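Side-chain contacts in putative xanthine dehydrogenase YAGS fad-binding subunit (PDB 5G5G), which probably oxidises aldehydes as the gamma subunit of a periplasmic aldehyde oxidase, holding a dioxothiomolybdenum ion and pterin cytosine dinucleotide: residues A97-G102 against L246-D251; H193-V198 against L204-S209. All blocks are in the same frame, centred on the assembly; numbering follows the deposited sequence.

Contact 1 of 2, residues A97-G102 against L246-D251; sequences ARLLGG and LFLRSD. With MOS (dioxothiomolybdenum(VI) ion), chain Z.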
ATOM      1  N   ALA C  97      -1.454  23.191   3.552  1.00 17.09           N
ATOM      2  CA  ALA C  97      -0.806  23.579   2.315  1.00 17.28           C
ATOM      3  C   ALA C  97      -1.838  23.959   1.259  1.00 16.94           C
ATOM      4  O   ALA C  97      -2.883  23.315   1.079  1.00 15.83           O
ATOM      5  CB  ALA C  97       0.038  22.419   1.788  1.00 17.03           C
ATOM      6  N   ARG C  98      -1.519  24.974   0.465  1.00 17.98           N
ATOM      7  CA  ARG C  98      -2.356  25.263  -0.684  1.00 18.17           C
ATOM      8  C   ARG C  98      -2.329  24.116  -1.645  1.00 16.78           C
ATOM      9  O   ARG C  98      -1.298  23.511  -1.883  1.00 15.71           O
ATOM     10  CB  ARG C  98      -1.846  26.499  -1.407  1.00 21.19           C
ATOM     11  CG  ARG C  98      -2.080  27.797  -0.639  1.00 25.10           C
ATOM     12  CD  ARG C  98      -1.777  29.055  -1.484  1.00 29.37           C
ATOM     13  NE  ARG C  98      -2.110  30.207  -0.636  1.00 36.62           N
ATOM     14  CZ  ARG C  98      -3.366  30.637  -0.333  1.00 43.24           C
ATOM     15  NH1 ARG C  98      -4.465  30.095  -0.867  1.00 43.79           N
ATOM     16  NH2 ARG C  98      -3.536  31.660   0.512  1.00 50.95           N
ATOM     17  N   LEU C  99      -3.469  23.862  -2.274  1.00 16.23           N
ATOM     18  CA  LEU C  99      -3.566  22.761  -3.258  1.00 14.82           C
ATOM     19  C   LEU C  99      -2.976  23.182  -4.626  1.00 15.18           C
ATOM     20  O   LEU C  99      -2.623  22.322  -5.419  1.00 15.49           O
ATOM     21  CB  LEU C  99      -4.992  22.298  -3.439  1.00 14.52           C
ATOM     22  CG  LEU C  99      -5.595  21.707  -2.161  1.00 14.09           C
ATOM     23  CD1 LEU C  99      -7.036  21.359  -2.437  1.00 14.06           C
ATOM     24  CD2 LEU C  99      -4.810  20.484  -1.733  1.00 14.10           C
ATOM     25  N   LEU C 100      -2.856  24.469  -4.875  1.00 15.86           N
ATOM     26  CA  LEU C 100      -2.175  24.948  -6.088  1.00 16.87           C
ATOM     27  C   LEU C 100      -1.150  25.976  -5.623  1.00 17.69           C
ATOM     28  O   LEU C 100      -1.540  27.057  -5.090  1.00 17.80           O
ATOM     29  CB  LEU C 100      -3.170  25.572  -7.048  1.00 17.40           C
ATOM     30  CG  LEU C 100      -2.594  26.191  -8.312  1.00 18.25           C
ATOM     31  CD1 LEU C 100      -1.798  25.170  -9.127  1.00 18.23           C
ATOM     32  CD2 LEU C 100      -3.747  26.658  -9.179  1.00 18.76           C
ATOM     33  N   GLY C 101       0.127  25.659  -5.804  1.00 17.57           N
ATOM     34  CA  GLY C 101       1.215  26.541  -5.346  1.00 19.29           C
ATOM     35  C   GLY C 101       1.545  27.592  -6.390  1.00 20.85           C
ATOM     36  O   GLY C 101       1.105  27.493  -7.529  1.00 21.48           O
ATOM     37  N   GLY C 102       2.373  28.553  -6.006  1.00 22.41           N
ATOM     38  CA  GLY C 102       2.803  29.640  -6.889  1.00 24.39           C
ATOM     39  C   GLY C 102       2.193  30.955  -6.468  1.00 25.79           C
ATOM     40  O   GLY C 102       1.000  31.060  -6.393  1.00 26.08           O
ATOM     41  N   LEU C 246      -9.719  12.011   3.406  1.00 10.15           N
ATOM     42  CA  LEU C 246     -10.632  12.813   4.186  1.00 10.50           C
ATOM     43  C   LEU C 246     -10.874  14.182   3.654  1.00 11.08           C
ATOM     44  O   LEU C 246     -11.911  14.756   3.942  1.00 11.80           O
ATOM     45  CB  LEU C 246     -10.104  13.037   5.623  1.00 10.36           C
ATOM     46  CG  LEU C 246     -10.154  11.838   6.545  1.00 10.67           C
ATOM     47  CD1 LEU C 246      -9.250  12.076   7.725  1.00 10.70           C
ATOM     48  CD2 LEU C 246     -11.579  11.562   6.963  1.00 11.30           C
ATOM     49  N   PHE C 247      -9.880  14.758   2.948  1.00 11.13           N
ATOM     50  CA  PHE C 247      -9.910  16.139   2.586  1.00 11.83           C
ATOM     51  C   PHE C 247      -9.804  16.332   1.074  1.00 12.15           C
ATOM     52  O   PHE C 247      -9.265  15.495   0.336  1.00 11.99           O
ATOM     53  CB  PHE C 247      -8.723  16.839   3.257  1.00 12.26           C
ATOM     54  CG  PHE C 247      -8.523  16.429   4.686  1.00 12.81           C
ATOM     55  CD1 PHE C 247      -9.509  16.663   5.604  1.00 13.50           C
ATOM     56  CD2 PHE C 247      -7.346  15.767   5.084  1.00 12.93           C
ATOM     57  CE1 PHE C 247      -9.348  16.277   6.937  1.00 14.69           C
ATOM     58  CE2 PHE C 247      -7.196  15.379   6.410  1.00 13.70           C
ATOM     59  CZ  PHE C 247      -8.192  15.628   7.326  1.00 13.95           C
ATOM     60  N   LEU C 248     -10.221  17.483   0.629  1.00 12.36           N
ATOM     61  CA  LEU C 248      -9.926  17.939  -0.750  1.00 12.92           C
ATOM     62  C   LEU C 248      -8.427  17.893  -1.077  1.00 12.95           C
ATOM     63  O   LEU C 248      -7.600  18.464  -0.320  1.00 13.40           O
ATOM     64  CB  LEU C 248     -10.419  19.369  -0.896  1.00 13.10           C
ATOM     65  CG  LEU C 248     -10.552  19.880  -2.331  1.00 13.45           C
ATOM     66  CD1 LEU C 248     -11.760  19.189  -2.946  1.00 13.69           C
ATOM     67  CD2 LEU C 248     -10.727  21.375  -2.268  1.00 13.84           C
ATOM     68  N   ARG C 249      -8.076  17.266  -2.220  1.00 12.39           N
ATOM     69  CA  ARG C 249      -6.697  17.231  -2.692  1.00 12.56           C
ATOM     70  C   ARG C 249      -6.592  17.884  -4.112  1.00 12.87           C
ATOM     71  O   ARG C 249      -7.595  18.306  -4.691  1.00 12.72           O
ATOM     72  CB  ARG C 249      -6.215  15.792  -2.717  1.00 12.30           C
ATOM     73  CG  ARG C 249      -6.285  15.087  -1.365  1.00 12.85           C
ATOM     74  CD  ARG C 249      -4.899  14.833  -0.725  1.00 13.02           C
ATOM     75  NE  ARG C 249      -4.231  16.073  -0.437  1.00 14.01           N
ATOM     76  CZ  ARG C 249      -4.392  16.812   0.661  1.00 14.88           C
ATOM     77  NH1 ARG C 249      -5.218  16.431   1.629  1.00 14.81           N
ATOM     78  NH2 ARG C 249      -3.733  17.948   0.787  1.00 14.70           N
ATOM     79  N   SER C 250      -5.361  17.959  -4.623  1.00 13.30           N
ATOM     80  CA  SER C 250      -5.046  18.723  -5.823  0.50 13.58           C
ATOM     81  C   SER C 250      -5.807  18.199  -7.060  1.00 14.14           C
ATOM     82  O   SER C 250      -6.105  18.969  -7.978  1.00 14.72           O
ATOM     83  CB  SER C 250      -3.544  18.710  -6.064  0.50 13.63           C
ATOM     84  OG  SER C 250      -3.045  17.384  -6.225  0.50 12.68           O
ATOM     85  N   ASP C 251      -6.072  16.885  -7.099  1.00 14.35           N
ATOM     86  CA  ASP C 251      -6.813  16.313  -8.264  1.00 14.49           C
ATOM     87  C   ASP C 251      -8.203  16.968  -8.488  1.00 14.55           C
ATOM     88  O   ASP C 251      -8.624  17.223  -9.622  1.00 14.30           O
ATOM     89  CB  ASP C 251      -6.996  14.801  -8.125  1.00 14.90           C
ATOM     90  CG  ASP C 251      -7.774  14.414  -6.854  1.00 15.16           C
ATOM     91  OD1 ASP C 251      -7.358  14.862  -5.758  1.00 14.95           O
ATOM     92  OD2 ASP C 251      -8.809  13.691  -6.971  1.00 15.93           O
TER
HETATM   93 MO   MOS Z 922      -9.458   7.770   9.498  1.00 12.91          MO
HETATM   94  S   MOS Z 922      -7.377   8.731   9.841  0.60 14.31           S
HETATM   95  O1  MOS Z 922      -9.841   8.678   8.006  1.00 12.77           O
HETATM   96  O2  MOS Z 922      -9.937   9.137  11.011  1.00 14.52           O
HETATM   97  O   HOH W   1      -3.618  20.717   1.942  1.00 13.89           O
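Leu-99 makes a small apolar contact with Leu-248 and Arg-249, joining a loop of the a/b hammerhead domain to the turn that leads into helix 250-262 of the molybdopterin cofactor-binding domain. The two segments bury 204 Å² between them, and Leu-99 supplies more than half of it. Its CG lies anti to its own carbonyl carbon (chi1 -63°), and both methyls are carried to the facing chain. CD1 meets the Leu-248 CD2 methyl at 3.7 Å, the two side chains crossing at about a right angle. The same CD1 rests 3.6 Å from Leu-248 O, a carbonyl that accepts a hydrogen bond from Asn-95 ND2. CD2 approaches Arg-249 NH2 obliquely, 3.7 Å away. The CB of Arg-249, the N-cap residue of the helix, points away from 97-102; bends at chi2 (-109°) and chi3 (63°) turn the guanidinium back. Its NH2 also gives a weak 3.0 Å hydrogen bond to a water, which lies 2.8 Å from Ala-97 O and may link the two segments. Next along the chain, Ser-250 CB sits 3.8 Å from Leu-99 O. Helix 213-224 also packs on Leu-248. At the start of 246-251, Leu-246 sets CB over the centre of the Phe-247 ring and CD1 3.5 Å from O1 of the molybdenum group, which Gln-211 and Gly-508 hydrogen-bond. The arrangement sets the hammerhead domain against a segment that begins in the molybdenum pocket wall, in an enzyme of the aldehyde oxidase and xanthine dehydrogenase family.

Contact 2 of 2, residues H193-V198 against L204-S209; sequences HASMAV and LTLWTS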
ATOM      1  N   HIS C 193      -5.443   9.031  -6.075  1.00 10.76           N
ATOM      2  CA  HIS C 193      -6.413  10.101  -6.013  1.00 11.22           C
ATOM      3  C   HIS C 193      -6.778  10.501  -7.454  1.00 11.52           C
ATOM      4  O   HIS C 193      -5.915  10.667  -8.308  1.00 12.19           O
ATOM      5  CB  HIS C 193      -5.844  11.330  -5.314  1.00 11.60           C
ATOM      6  CG  HIS C 193      -5.581  11.148  -3.861  1.00 11.54           C
ATOM      7  ND1 HIS C 193      -4.606  10.317  -3.367  1.00 11.42           N
ATOM      8  CD2 HIS C 193      -6.186  11.692  -2.782  1.00 12.29           C
ATOM      9  CE1 HIS C 193      -4.615  10.367  -2.051  1.00 11.57           C
ATOM     10  NE2 HIS C 193      -5.555  11.203  -1.669  1.00 11.46           N
ATOM     11  N   ALA C 194      -8.077  10.641  -7.708  1.00 11.64           N
ATOM     12  CA  ALA C 194      -8.565  11.062  -9.012  1.00 11.60           C
ATOM     13  C   ALA C 194      -9.921  11.724  -8.979  1.00 11.76           C
ATOM     14  O   ALA C 194     -10.744  11.399  -8.120  1.00 11.44           O
ATOM     15  CB  ALA C 194      -8.612   9.865  -9.963  1.00 12.08           C
ATOM     16  N   SER C 195     -10.168  12.594  -9.965  1.00 10.83           N
ATOM     17  CA  SER C 195     -11.438  13.310 -10.070  1.00 11.55           C
ATOM     18  C   SER C 195     -11.748  13.603 -11.526  1.00 11.57           C
ATOM     19  O   SER C 195     -10.830  13.772 -12.363  1.00 12.68           O
ATOM     20  CB  SER C 195     -11.406  14.649  -9.300  1.00 11.85           C
ATOM     21  OG  SER C 195     -11.154  14.497  -7.908  1.00 11.80           O
ATOM     22  N   MET C 196     -13.019  13.696 -11.833  1.00 12.02           N
ATOM     23  CA  MET C 196     -13.502  14.189 -13.130  1.00 12.08           C
ATOM     24  C   MET C 196     -14.494  15.296 -12.883  1.00 12.84           C
ATOM     25  O   MET C 196     -15.408  15.145 -12.042  1.00 12.51           O
ATOM     26  CB  MET C 196     -14.152  13.075 -13.952  1.00 12.63           C
ATOM     27  CG  MET C 196     -14.624  13.558 -15.296  1.00 13.28           C
ATOM     28  SD  MET C 196     -15.184  12.261 -16.399  1.00 14.52           S
ATOM     29  CE  MET C 196     -16.814  11.986 -15.724  1.00 15.03           C
ATOM     30  N   ALA C 197     -14.324  16.414 -13.597  1.00 12.84           N
ATOM     31  CA  ALA C 197     -15.237  17.565 -13.473  1.00 13.84           C
ATOM     32  C   ALA C 197     -15.981  17.816 -14.746  1.00 14.72           C
ATOM     33  O   ALA C 197     -15.391  17.753 -15.818  1.00 15.54           O
ATOM     34  CB  ALA C 197     -14.486  18.796 -13.074  1.00 14.43           C
ATOM     35  N   VAL C 198     -17.254  18.167 -14.632  1.00 15.81           N
ATOM     36  CA  VAL C 198     -18.098  18.668 -15.732  1.00 16.46           C
ATOM     37  C   VAL C 198     -18.809  19.903 -15.195  1.00 17.19           C
ATOM     38  O   VAL C 198     -19.473  19.856 -14.109  1.00 16.01           O
ATOM     39  CB  VAL C 198     -19.209  17.652 -16.157  1.00 17.53           C
ATOM     40  CG1 VAL C 198     -20.181  18.190 -17.199  1.00 19.04           C
ATOM     41  CG2 VAL C 198     -18.620  16.364 -16.649  1.00 17.59           C
ATOM     42  N   LEU C 204     -21.314  22.702 -11.141  1.00 20.74           N
ATOM     43  CA  LEU C 204     -20.182  21.763 -11.253  1.00 18.94           C
ATOM     44  C   LEU C 204     -20.622  20.407 -10.743  1.00 18.37           C
ATOM     45  O   LEU C 204     -21.214  20.333  -9.652  1.00 17.89           O
ATOM     46  CB  LEU C 204     -19.066  22.290 -10.381  1.00 19.09           C
ATOM     47  CG  LEU C 204     -17.878  21.384 -10.071  1.00 18.78           C
ATOM     48  CD1 LEU C 204     -17.101  20.998 -11.331  1.00 18.70           C
ATOM     49  CD2 LEU C 204     -16.945  22.013  -9.077  1.00 19.01           C
ATOM     50  N   THR C 205     -20.314  19.341 -11.474  1.00 17.68           N
ATOM     51  CA  THR C 205     -20.398  18.007 -10.931  1.00 17.18           C
ATOM     52  C   THR C 205     -19.007  17.429 -10.895  1.00 15.92           C
ATOM     53  O   THR C 205     -18.277  17.535 -11.883  1.00 15.91           O
ATOM     54  CB  THR C 205     -21.344  17.107 -11.784  1.00 17.55           C
ATOM     55  OG1 THR C 205     -22.609  17.791 -11.892  1.00 19.99           O
ATOM     56  CG2 THR C 205     -21.559  15.755 -11.138  1.00 17.38           C
ATOM     57  N   LEU C 206     -18.605  16.886  -9.742  1.00 14.61           N
ATOM     58  CA  LEU C 206     -17.280  16.297  -9.558  1.00 13.95           C
ATOM     59  C   LEU C 206     -17.465  14.856  -9.134  1.00 13.82           C
ATOM     60  O   LEU C 206     -18.049  14.589  -8.062  1.00 14.03           O
ATOM     61  CB  LEU C 206     -16.477  17.045  -8.492  1.00 14.12           C
ATOM     62  CG  LEU C 206     -14.989  16.661  -8.477  1.00 14.08           C
ATOM     63  CD1 LEU C 206     -14.196  17.488  -9.504  1.00 14.30           C
ATOM     64  CD2 LEU C 206     -14.354  16.810  -7.121  1.00 14.60           C
ATOM     65  N   TRP C 207     -16.954  13.945  -9.940  1.00 12.64           N
ATOM     66  CA  TRP C 207     -16.821  12.549  -9.570  1.00 12.28           C
ATOM     67  C   TRP C 207     -15.433  12.445  -8.974  1.00 12.24           C
ATOM     68  O   TRP C 207     -14.431  12.911  -9.563  1.00 12.18           O
ATOM     69  CB  TRP C 207     -16.898  11.662 -10.791  1.00 12.22           C
ATOM     70  CG  TRP C 207     -18.277  11.587 -11.429  1.00 12.77           C
ATOM     71  CD1 TRP C 207     -19.179  10.594 -11.278  1.00 12.79           C
ATOM     72  CD2 TRP C 207     -18.891  12.544 -12.312  1.00 13.70           C
ATOM     73  NE1 TRP C 207     -20.318  10.844 -12.027  1.00 13.47           N
ATOM     74  CE2 TRP C 207     -20.162  12.032 -12.679  1.00 13.87           C
ATOM     75  CE3 TRP C 207     -18.469  13.766 -12.890  1.00 14.30           C
ATOM     76  CZ2 TRP C 207     -21.035  12.707 -13.572  1.00 15.27           C
ATOM     77  CZ3 TRP C 207     -19.358  14.451 -13.714  1.00 15.24           C
ATOM     78  CH2 TRP C 207     -20.612  13.925 -14.076  1.00 15.80           C
ATOM     79  N   THR C 208     -15.330  11.843  -7.801  1.00 11.80           N
ATOM     80  CA  THR C 208     -14.054  11.893  -7.104  1.00 11.92           C
ATOM     81  C   THR C 208     -13.894  10.679  -6.202  1.00 11.21           C
ATOM     82  O   THR C 208     -14.760   9.779  -6.190  1.00 10.90           O
ATOM     83  CB  THR C 208     -13.947  13.241  -6.300  1.00 12.25           C
ATOM     84  OG1 THR C 208     -12.609  13.467  -5.814  1.00 12.17           O
ATOM     85  CG2 THR C 208     -14.931  13.239  -5.154  1.00 12.57           C
ATOM     86  N   SER C 209     -12.766  10.657  -5.476  1.00 10.93           N
ATOM     87  CA  SER C 209     -12.422   9.600  -4.539  1.00 11.49           C
ATOM     88  C   SER C 209     -12.218  10.311  -3.186  1.00 11.87           C
ATOM     89  O   SER C 209     -11.216  10.980  -2.990  1.00 12.25           O
ATOM     90  CB  SER C 209     -11.150   8.856  -5.007  1.00 11.67           C
ATOM     91  OG  SER C 209     -10.910   7.712  -4.199  1.00 11.85           O
TER
HETATM   92  O   HOH W   2      -9.302  11.809  -5.091  1.00 17.43           O
HETATM   93  O   HOH W   3     -22.612  19.745 -13.799  1.00 26.78           O
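Trp-207 runs alongside Met-196 and crosses Val-198 at a slant, across two antiparallel strands. Its CB is 4.0 Å from Met-196 O. Chi1 (-70°) sets CG beside the backbone N, and chi2 (-100°) turns the six-membered ring toward the partner strand. CE3 brings the ring edge to Met-196 O, which lies in the ring plane at 3.5 Å. Over one face sits Met-196 CE, 4.1 Å from the six-membered centroid, a CH-pi contact; Thr-205 CG2, from the same strand as the indole, lies over the rim of the opposite face. Farther out, CZ3 meets Val-198 CG2 at 3.6 Å, and CH2 is the last atom to meet the other strand, 4.1 Å from that methyl. The indole also meets the ring of Trp-41. Beneath, the backbones pair: Met-196 N to Trp-207 O is 2.8 Å, with a return bond from Trp-207 N to Met-196 O, and Val-198 and Thr-205 form a second hydrogen-bonded pair. The other face, packed by helices 250-262 and 213-224, is aliphatic around Ala-197, whose CB touches Leu-206 CD1 at 3.8 Å. The 162° angle and the register show antiparallel pairing; the short connection between strands 194-200 and 203-208 makes it a beta hairpin, flanked in its mixed sheet by strands 266-269 and 231-234.

Overall arrangement
Both contacts are largely buried, with centres about 14 Å apart, yet they differ in kind. Contact 1 joins parts of the chain distant in sequence, through a few leucine contacts and a weakly held water; contact 2 pairs neighbouring strands by regular backbone bonds, with more than twice the buried area and an indole touched on both of its faces. The two meet at the N-terminal end of helix 250-262: Asp-251 OD2 probably takes a hydrogen bond from Ser-195 OG (2.7 Å), and Arg-249 CG packs on His-193 CD2 at 3.7 Å. Segment 246-251 therefore touches both the hammerhead-domain loop and the hairpin.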